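Long-range contacts in aerobactin synthase IucA (Klebsiella pneumoniae subsp. pneumoniae, PDB 5JM8), which probably catalyses the ATP-dependent joining of citrate to N6-acetyl-N6-hydroxylysine during synthesis of the siderophore aerobactin: residues A[394-399]-A[502-506]; A[377-383]-A[497-503]; A[298-302]-A[466-471]. All coordinates share one frame; numbering follows the deposited sequence.

Contact 1 (A[394-399]-A[502-506]); sequences AQQAAH and GLDSE
His-399 and Asp-504 are swung toward each other by their first torsions: the imidazole CG lies anti to its own carbonyl carbon (chi1 -68°), while the carboxylate CG of Asp-504 stands anti to the backbone N (chi1 -166°). The two side chains cross at about a right angle and are joined by a nearly straight hydrogen bond, His-399 NE2 to Asp-504 OD2 at 2.7 Å. The acceptor oxygen lies in the ring plane, but seen from the aspartate the donor comes in on the anti side and 30° out of the carboxylate plane. Against one face of the ring, Gln-395 O from the preceding helical turn sits 3.3 Å off the plane, offset toward the rim. Gln-395 CB is 3.4 Å from Leu-503 O.

Next to this polar pair, Leu-503 lies along the first turn of helix 394-420. Its CD2 touches Ala-394 CB at 3.5 Å, and its CB is 4.1 Å from Ala-398 CB, so two alanines one turn apart give the leucine a smooth seat. The second segment is the short link between helices 475-500 and 506-521, where Ser-505 is the N-cap of the later helix, its OG accepting from Asn-508 N. Asp-504 OD1 takes a bond from Asn-508 ND2 and a weak one from Ser-505 N.

The pair is a His-carboxylate hydrogen bond on the protein surface. Both oxygens of the carboxylate have partners, one on each helix, which should limit its rotation and keep it aligned with the imidazole.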
loop_
_atom_site.group_PDB
_atom_site.type_symbol
_atom_site.label_atom_id
_atom_site.label_comp_id
_atom_site.label_asym_id
_atom_site.label_seq_id
_atom_site.Cartn_x
_atom_site.Cartn_y
_atom_site.Cartn_z
ATOM N N ALA A 394 -15.214 -12.586 -25.993
ATOM C CA ALA A 394 -14.287 -11.510 -26.290
ATOM C C ALA A 394 -14.956 -10.475 -27.189
ATOM O O ALA A 394 -14.675 -9.282 -27.086
ATOM C CB ALA A 394 -13.034 -12.059 -26.936
ATOM N N GLN A 395 -15.847 -10.931 -28.067
ATOM C CA GLN A 395 -16.579 -10.020 -28.946
ATOM C C GLN A 395 -17.608 -9.217 -28.146
ATOM O O GLN A 395 -17.796 -8.025 -28.388
ATOM C CB GLN A 395 -17.266 -10.785 -30.090
ATOM C CG GLN A 395 -18.179 -9.908 -30.957
ATOM C CD GLN A 395 -18.582 -10.561 -32.273
ATOM O OE1 GLN A 395 -17.732 -10.945 -33.074
ATOM N NE2 GLN A 395 -19.887 -10.660 -32.509
ATOM N N GLN A 396 -18.272 -9.875 -27.197
ATOM C CA GLN A 396 -19.217 -9.197 -26.309
ATOM C C GLN A 396 -18.498 -8.176 -25.441
ATOM O O GLN A 396 -19.025 -7.098 -25.163
ATOM C CB GLN A 396 -19.948 -10.207 -25.421
ATOM C CG GLN A 396 -21.087 -10.942 -26.112
ATOM C CD GLN A 396 -21.606 -12.117 -25.302
ATOM O OE1 GLN A 396 -20.886 -12.688 -24.484
ATOM N NE2 GLN A 396 -22.864 -12.484 -25.530
ATOM N N ALA A 397 -17.291 -8.526 -25.009
ATOM C CA ALA A 397 -16.469 -7.612 -24.232
ATOM C C ALA A 397 -16.054 -6.430 -25.102
ATOM O O ALA A 397 -16.006 -5.290 -24.641
ATOM C CB ALA A 397 -15.250 -8.334 -23.679
ATOM N N ALA A 398 -15.775 -6.709 -26.370
ATOM C CA ALA A 398 -15.347 -5.680 -27.305
ATOM C C ALA A 398 -16.472 -4.690 -27.570
ATOM O O ALA A 398 -16.257 -3.479 -27.584
ATOM C CB ALA A 398 -14.881 -6.309 -28.601
ATOM N N HIS A 399 -17.672 -5.214 -27.789
ATOM C CA HIS A 399 -18.848 -4.378 -27.991
ATOM C C HIS A 399 -19.142 -3.538 -26.753
ATOM O O HIS A 399 -19.404 -2.337 -26.854
ATOM C CB HIS A 399 -20.059 -5.239 -28.335
ATOM C CG HIS A 399 -19.968 -5.904 -29.672
ATOM N ND1 HIS A 399 -20.797 -6.941 -30.044
ATOM C CD2 HIS A 399 -19.154 -5.676 -30.731
ATOM C CE1 HIS A 399 -20.494 -7.327 -31.270
ATOM N NE2 HIS A 399 -19.501 -6.575 -31.710
ATOM N N GLY A 502 -9.158 -9.375 -34.464
ATOM C CA GLY A 502 -10.152 -10.331 -34.916
ATOM C C GLY A 502 -11.287 -10.549 -33.931
ATOM O O GLY A 502 -11.904 -11.615 -33.916
ATOM N N LEU A 503 -11.566 -9.541 -33.108
ATOM C CA LEU A 503 -12.680 -9.604 -32.166
ATOM C C LEU A 503 -13.998 -9.301 -32.873
ATOM O O LEU A 503 -15.037 -9.876 -32.547
ATOM C CB LEU A 503 -12.456 -8.629 -31.009
ATOM C CG LEU A 503 -11.228 -8.914 -30.137
ATOM C CD1 LEU A 503 -11.034 -7.837 -29.086
ATOM C CD2 LEU A 503 -11.339 -10.278 -29.480
ATOM N N ASP A 504 -13.941 -8.392 -33.842
ATOM C CA ASP A 504 -15.077 -8.088 -34.707
ATOM C C ASP A 504 -14.585 -7.149 -35.801
ATOM O O ASP A 504 -13.607 -6.435 -35.607
ATOM C CB ASP A 504 -16.230 -7.451 -33.921
ATOM C CG ASP A 504 -17.539 -7.441 -34.699
ATOM O OD1 ASP A 504 -17.610 -8.069 -35.778
ATOM O OD2 ASP A 504 -18.506 -6.812 -34.220
ATOM N N SER A 505 -15.249 -7.150 -36.952
ATOM C CA SER A 505 -14.828 -6.311 -38.074
ATOM C C SER A 505 -14.920 -4.828 -37.708
ATOM O O SER A 505 -15.738 -4.446 -36.877
ATOM C CB SER A 505 -15.682 -6.606 -39.311
ATOM O OG SER A 505 -17.058 -6.434 -39.032
ATOM N N GLU A 506 -14.068 -4.001 -38.311
ATOM C CA GLU A 506 -14.157 -2.557 -38.112
ATOM C C GLU A 506 -15.517 -2.067 -38.577
ATOM O O GLU A 506 -16.128 -1.207 -37.944
ATOM C CB GLU A 506 -13.051 -1.817 -38.867
ATOM C CG GLU A 506 -11.645 -2.200 -38.446
ATOM C CD GLU A 506 -10.580 -1.270 -39.003
ATOM O OE1 GLU A 506 -10.837 -0.051 -39.099
ATOM O OE2 GLU A 506 -9.485 -1.762 -39.348
#

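Contact 2 (A[377-383]-A[497-503]); sequences SLLVAAV and ALGAAGL
Val-380 makes the closest apolar touch, its CG2 pressing on Ala-501 CB at 3.6 Å. Its CG1, anti to the backbone N (chi1 170°), reaches the same methyl from a little farther off, so the fork of the valine spans Ala-501. One turn along the helix, Val-383 spreads its two branches over different leucines: CG2 meets Leu-498 CD2 at 4.0 Å, while CG1 meets Leu-503 CD1 at 4.2 Å. Leu-379 adds its CD2 against Ala-497 CB (4.1 Å) and beside the branch point of Leu-498.

Around this hydrophobic seam come the groups that shape it. Ser-377 is the N-cap of helix 378-390, its OG accepting a weak bond from Val-380 N. The same OG is 2.9 Å from a water that donates to Ala-497 O in the last turn of helix 475-500, though the water is modelled unusually close to that carbonyl. That turn finishes in a Schellman motif: Gly-502 has a positive phi, and Leu-503 N bonds back to Leu-498 O at 3.1 Å, which brings Leu-503 round to face Val-383. Helix 394-420 packs against the seam as well, through Trp-401 on Leu-379 and Val-402 on Leu-498.

No direct hydrogen bond joins the segments: methyl packing holds the two helices together, and what links the serine hydroxyl to the carbonyl of Ala-497 is a water.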
loop_
_atom_site.group_PDB
_atom_site.type_symbol
_atom_site.label_atom_id
_atom_site.label_comp_id
_atom_site.label_asym_id
_atom_site.label_seq_id
_atom_site.Cartn_x
_atom_site.Cartn_y
_atom_site.Cartn_z
ATOM N N SER A 377 -2.472 -5.735 -28.484
ATOM C CA SER A 377 -2.383 -4.348 -28.057
ATOM C C SER A 377 -2.901 -4.273 -26.623
ATOM O O SER A 377 -3.632 -5.159 -26.177
ATOM C CB SER A 377 -3.185 -3.432 -28.981
ATOM O OG SER A 377 -4.570 -3.712 -28.904
ATOM N N LEU A 378 -2.518 -3.227 -25.898
ATOM C CA LEU A 378 -2.882 -3.107 -24.490
ATOM C C LEU A 378 -4.386 -2.918 -24.308
ATOM O O LEU A 378 -4.924 -3.177 -23.231
ATOM C CB LEU A 378 -2.122 -1.951 -23.848
ATOM C CG LEU A 378 -0.612 -2.165 -23.737
ATOM C CD1 LEU A 378 0.087 -0.878 -23.326
ATOM C CD2 LEU A 378 -0.289 -3.289 -22.754
ATOM N N LEU A 379 -5.058 -2.466 -25.362
ATOM C CA LEU A 379 -6.514 -2.378 -25.360
ATOM C C LEU A 379 -7.108 -3.777 -25.384
ATOM O O LEU A 379 -8.027 -4.087 -24.630
ATOM C CB LEU A 379 -7.015 -1.569 -26.557
ATOM C CG LEU A 379 -8.528 -1.555 -26.796
ATOM C CD1 LEU A 379 -9.284 -1.054 -25.573
ATOM C CD2 LEU A 379 -8.858 -0.703 -28.012
ATOM N N VAL A 380 -6.566 -4.623 -26.255
ATOM C CA VAL A 380 -7.047 -5.990 -26.412
ATOM C C VAL A 380 -6.748 -6.810 -25.162
ATOM O O VAL A 380 -7.493 -7.728 -24.820
ATOM C CB VAL A 380 -6.414 -6.659 -27.653
ATOM C CG1 VAL A 380 -6.708 -8.157 -27.689
ATOM C CG2 VAL A 380 -6.919 -5.990 -28.915
ATOM N N ALA A 381 -5.652 -6.475 -24.489
ATOM C CA ALA A 381 -5.301 -7.112 -23.225
ATOM C C ALA A 381 -6.330 -6.776 -22.150
ATOM O O ALA A 381 -6.644 -7.608 -21.302
ATOM C CB ALA A 381 -3.914 -6.679 -22.781
ATOM N N ALA A 382 -6.849 -5.553 -22.193
ATOM C CA ALA A 382 -7.869 -5.116 -21.249
ATOM C C ALA A 382 -9.204 -5.800 -21.530
ATOM O O ALA A 382 -9.809 -6.391 -20.637
ATOM C CB ALA A 382 -8.027 -3.607 -21.304
ATOM N N VAL A 383 -9.655 -5.709 -22.778
ATOM C CA VAL A 383 -10.915 -6.313 -23.197
ATOM C C VAL A 383 -10.947 -7.803 -22.880
ATOM O O VAL A 383 -11.981 -8.339 -22.488
ATOM C CB VAL A 383 -11.147 -6.107 -24.707
ATOM C CG1 VAL A 383 -12.382 -6.870 -25.182
ATOM C CG2 VAL A 383 -11.289 -4.627 -25.016
ATOM N N ALA A 497 -7.986 -1.368 -33.715
ATOM C CA ALA A 497 -7.242 -2.244 -32.819
ATOM C C ALA A 497 -8.009 -3.538 -32.574
ATOM O O ALA A 497 -7.440 -4.625 -32.601
ATOM C CB ALA A 497 -6.964 -1.540 -31.507
ATOM N N LEU A 498 -9.308 -3.406 -32.337
ATOM C CA LEU A 498 -10.161 -4.553 -32.069
ATOM C C LEU A 498 -10.394 -5.365 -33.335
ATOM O O LEU A 498 -10.516 -6.590 -33.285
ATOM C CB LEU A 498 -11.491 -4.089 -31.478
ATOM C CG LEU A 498 -11.350 -3.355 -30.142
ATOM C CD1 LEU A 498 -12.604 -2.567 -29.823
ATOM C CD2 LEU A 498 -11.027 -4.337 -29.025
ATOM N N GLY A 499 -10.461 -4.676 -34.470
ATOM C CA GLY A 499 -10.583 -5.339 -35.752
ATOM C C GLY A 499 -9.341 -6.138 -36.089
ATOM O O GLY A 499 -9.429 -7.260 -36.587
ATOM N N ALA A 500 -8.180 -5.556 -35.808
ATOM C CA ALA A 500 -6.909 -6.200 -36.112
ATOM C C ALA A 500 -6.714 -7.460 -35.278
ATOM O O ALA A 500 -6.038 -8.395 -35.702
ATOM C CB ALA A 500 -5.770 -5.235 -35.882
ATOM N N ALA A 501 -7.320 -7.480 -34.094
ATOM C CA ALA A 501 -7.225 -8.626 -33.195
ATOM C C ALA A 501 -8.265 -9.692 -33.534
ATOM O O ALA A 501 -8.264 -10.779 -32.957
ATOM C CB ALA A 501 -7.387 -8.177 -31.752
ATOM N N GLY A 502 -9.158 -9.375 -34.464
ATOM C CA GLY A 502 -10.152 -10.331 -34.916
ATOM C C GLY A 502 -11.287 -10.549 -33.931
ATOM O O GLY A 502 -11.904 -11.615 -33.916
ATOM N N LEU A 503 -11.566 -9.541 -33.108
ATOM C CA LEU A 503 -12.680 -9.604 -32.166
ATOM C C LEU A 503 -13.998 -9.301 -32.873
ATOM O O LEU A 503 -15.037 -9.876 -32.547
ATOM C CB LEU A 503 -12.456 -8.629 -31.009
ATOM C CG LEU A 503 -11.228 -8.914 -30.137
ATOM C CD1 LEU A 503 -11.034 -7.837 -29.086
ATOM C CD2 LEU A 503 -11.339 -10.278 -29.480
HETATM O O HOH W 1 -5.137 -4.652 -31.556
#

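Contact 3 (A[298-302]-A[466-471])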
loop_
_atom_site.group_PDB
_atom_site.type_symbol
_atom_site.label_atom_id
_atom_site.label_comp_id
_atom_site.label_asym_id
_atom_site.label_seq_id
_atom_site.Cartn_x
_atom_site.Cartn_y
_atom_site.Cartn_z
ATOM N N LYS A 298 -2.561 31.337 -21.785
ATOM C CA LYS A 298 -3.734 32.135 -21.433
ATOM C C LYS A 298 -5.019 31.374 -21.748
ATOM O O LYS A 298 -6.049 31.592 -21.109
ATOM C CB LYS A 298 -3.723 33.473 -22.176
ATOM C CG LYS A 298 -2.677 34.455 -21.679
ATOM C CD LYS A 298 -3.155 35.206 -20.452
ATOM N N ARG A 299 -4.952 30.488 -22.738
ATOM C CA ARG A 299 -6.087 29.641 -23.096
ATOM C C ARG A 299 -6.496 28.749 -21.936
ATOM O O ARG A 299 -7.683 28.524 -21.702
ATOM C CB ARG A 299 -5.757 28.766 -24.304
ATOM C CG ARG A 299 -5.567 29.519 -25.598
ATOM C CD ARG A 299 -5.308 28.552 -26.738
ATOM N NE ARG A 299 -5.167 29.224 -28.025
ATOM C CZ ARG A 299 -4.816 28.609 -29.150
ATOM N NH1 ARG A 299 -4.566 27.307 -29.145
ATOM N NH2 ARG A 299 -4.711 29.294 -30.281
ATOM N N GLY A 300 -5.501 28.230 -21.223
ATOM C CA GLY A 300 -5.748 27.385 -20.071
ATOM C C GLY A 300 -6.398 28.178 -18.957
ATOM O O GLY A 300 -7.340 27.714 -18.317
ATOM N N MET A 301 -5.886 29.383 -18.729
ATOM C CA MET A 301 -6.455 30.283 -17.734
ATOM C C MET A 301 -7.892 30.624 -18.102
ATOM O O MET A 301 -8.784 30.615 -17.255
ATOM C CB MET A 301 -5.627 31.568 -17.627
ATOM C CG MET A 301 -4.202 31.372 -17.131
ATOM S SD MET A 301 -4.090 30.651 -15.484
ATOM C CE MET A 301 -5.008 31.833 -14.501
ATOM N N ARG A 302 -8.099 30.925 -19.380
ATOM C CA ARG A 302 -9.412 31.287 -19.899
ATOM C C ARG A 302 -10.436 30.193 -19.621
ATOM O O ARG A 302 -11.541 30.464 -19.149
ATOM C CB ARG A 302 -9.321 31.558 -21.403
ATOM C CG ARG A 302 -10.638 31.936 -22.063
ATOM C CD ARG A 302 -10.430 32.403 -23.494
ATOM N NE ARG A 302 -9.516 33.542 -23.559
ATOM C CZ ARG A 302 -8.325 33.534 -24.153
ATOM N NH1 ARG A 302 -7.872 32.450 -24.774
ATOM N NH2 ARG A 302 -7.582 34.633 -24.137
ATOM N N GLU A 466 -14.432 37.267 -21.812
ATOM C CA GLU A 466 -13.566 36.681 -22.823
ATOM C C GLU A 466 -14.335 36.417 -24.111
ATOM O O GLU A 466 -14.053 35.460 -24.828
ATOM C CB GLU A 466 -12.950 35.382 -22.303
ATOM C CG GLU A 466 -12.177 35.541 -21.006
ATOM C CD GLU A 466 -10.751 35.999 -21.233
ATOM O OE1 GLU A 466 -10.307 36.007 -22.398
ATOM O OE2 GLU A 466 -10.074 36.350 -20.244
ATOM N N ALA A 467 -15.310 37.273 -24.397
ATOM C CA ALA A 467 -16.129 37.139 -25.596
ATOM C C ALA A 467 -15.300 37.306 -26.861
ATOM O O ALA A 467 -15.629 36.750 -27.908
ATOM C CB ALA A 467 -17.269 38.144 -25.572
ATOM N N GLN A 468 -14.223 38.074 -26.757
ATOM C CA GLN A 468 -13.339 38.314 -27.891
ATOM C C GLN A 468 -12.150 37.366 -27.840
ATOM O O GLN A 468 -11.076 37.674 -28.353
ATOM C CB GLN A 468 -12.863 39.767 -27.909
ATOM N N ALA A 469 -12.343 36.209 -27.217
ATOM C CA ALA A 469 -11.266 35.230 -27.105
ATOM C C ALA A 469 -10.633 34.940 -28.450
ATOM O O ALA A 469 -11.311 34.875 -29.476
ATOM C CB ALA A 469 -11.774 33.933 -26.494
ATOM N N GLU A 470 -9.321 34.757 -28.425
ATOM C CA GLU A 470 -8.561 34.452 -29.622
ATOM C C GLU A 470 -8.893 33.053 -30.136
ATOM O O GLU A 470 -8.921 32.818 -31.347
ATOM C CB GLU A 470 -7.066 34.590 -29.330
ATOM C CG GLU A 470 -6.156 33.723 -30.179
ATOM C CD GLU A 470 -5.932 32.334 -29.597
ATOM O OE1 GLU A 470 -5.848 32.196 -28.358
ATOM O OE2 GLU A 470 -5.827 31.381 -30.395
ATOM N N ASN A 471 -9.147 32.130 -29.213
ATOM C CA ASN A 471 -9.487 30.758 -29.579
ATOM C C ASN A 471 -10.991 30.608 -29.798
ATOM O O ASN A 471 -11.651 29.786 -29.164
ATOM C CB ASN A 471 -8.991 29.768 -28.515
ATOM C CG ASN A 471 -9.352 30.185 -27.104
ATOM O OD1 ASN A 471 -9.594 31.360 -26.835
ATOM N ND2 ASN A 471 -9.375 29.222 -26.189
#
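Arg-302 is the closely packed half of this contact, Arg-299 and Glu-470 the half nearer its margin. The guanidinium of Arg-302 has Ala-469 over one face, with Ala-469 CB 3.6 Å from Arg-302 CD, and Lys-298 O toward the rim of the opposite face. A bend at chi3 (-58°) turns NE toward Glu-466, where NE donates to OE1 at 2.8 Å in an almost straight salt-bridge bond. That oxygen lies in the guanidinium plane, yet the donor stands well above the plane of the carboxylate. Asn-471 OD1 is 2.9 Å from Arg-302 NH1, and Asn-471 ND2 is hydrogen-bonded to Ser-451 O.

These partners come from the irregular link between helices 458-462 and 475-500, which contains a type I beta turn, Glu-466 to Ala-469, closed by Ala-469 N to Glu-466 O. The turn and the residues after it wrap one side of helix 294-306, which belongs to the IucA/IucC family region.

At the margin Arg-299 and Glu-470 form a salt bridge, guanidinium and carboxylate only 14° from coplanar. Arg-299 NE donates to the syn lone pair of Glu-470 OE1 at 3.1 Å; NH2 pairs with OE2 at a modelled length too short to be trusted. Through its other terminal nitrogen, NH1, Arg-299 bonds to Gln-449 O, and the arginine side chain lies about 9 Å from the bound ATP.

From the N terminus, helix 294-306 supplies the first half of contact 3, whose partner waits until 466-471. Before that loop closes, the chain lays down 377-383 and then 394-399, on two consecutive helices, so contacts 2 and 1 both open inside it. They close beyond it, and each therefore crosses contact 3. Contact 1 opens within the loop of contact 2, and both end on the same stretch, sharing Gly-502 and Leu-503; they touch directly, as where Ala-397 CB meets Val-383 O at 3.5 Å. Together they tie the end of helix 475-500 and the loop after it to helices 378-390 and 394-420. Contact 3, its centre about 39 Å from that of contact 2, fastens the link leading into helix 475-500 to helix 294-306.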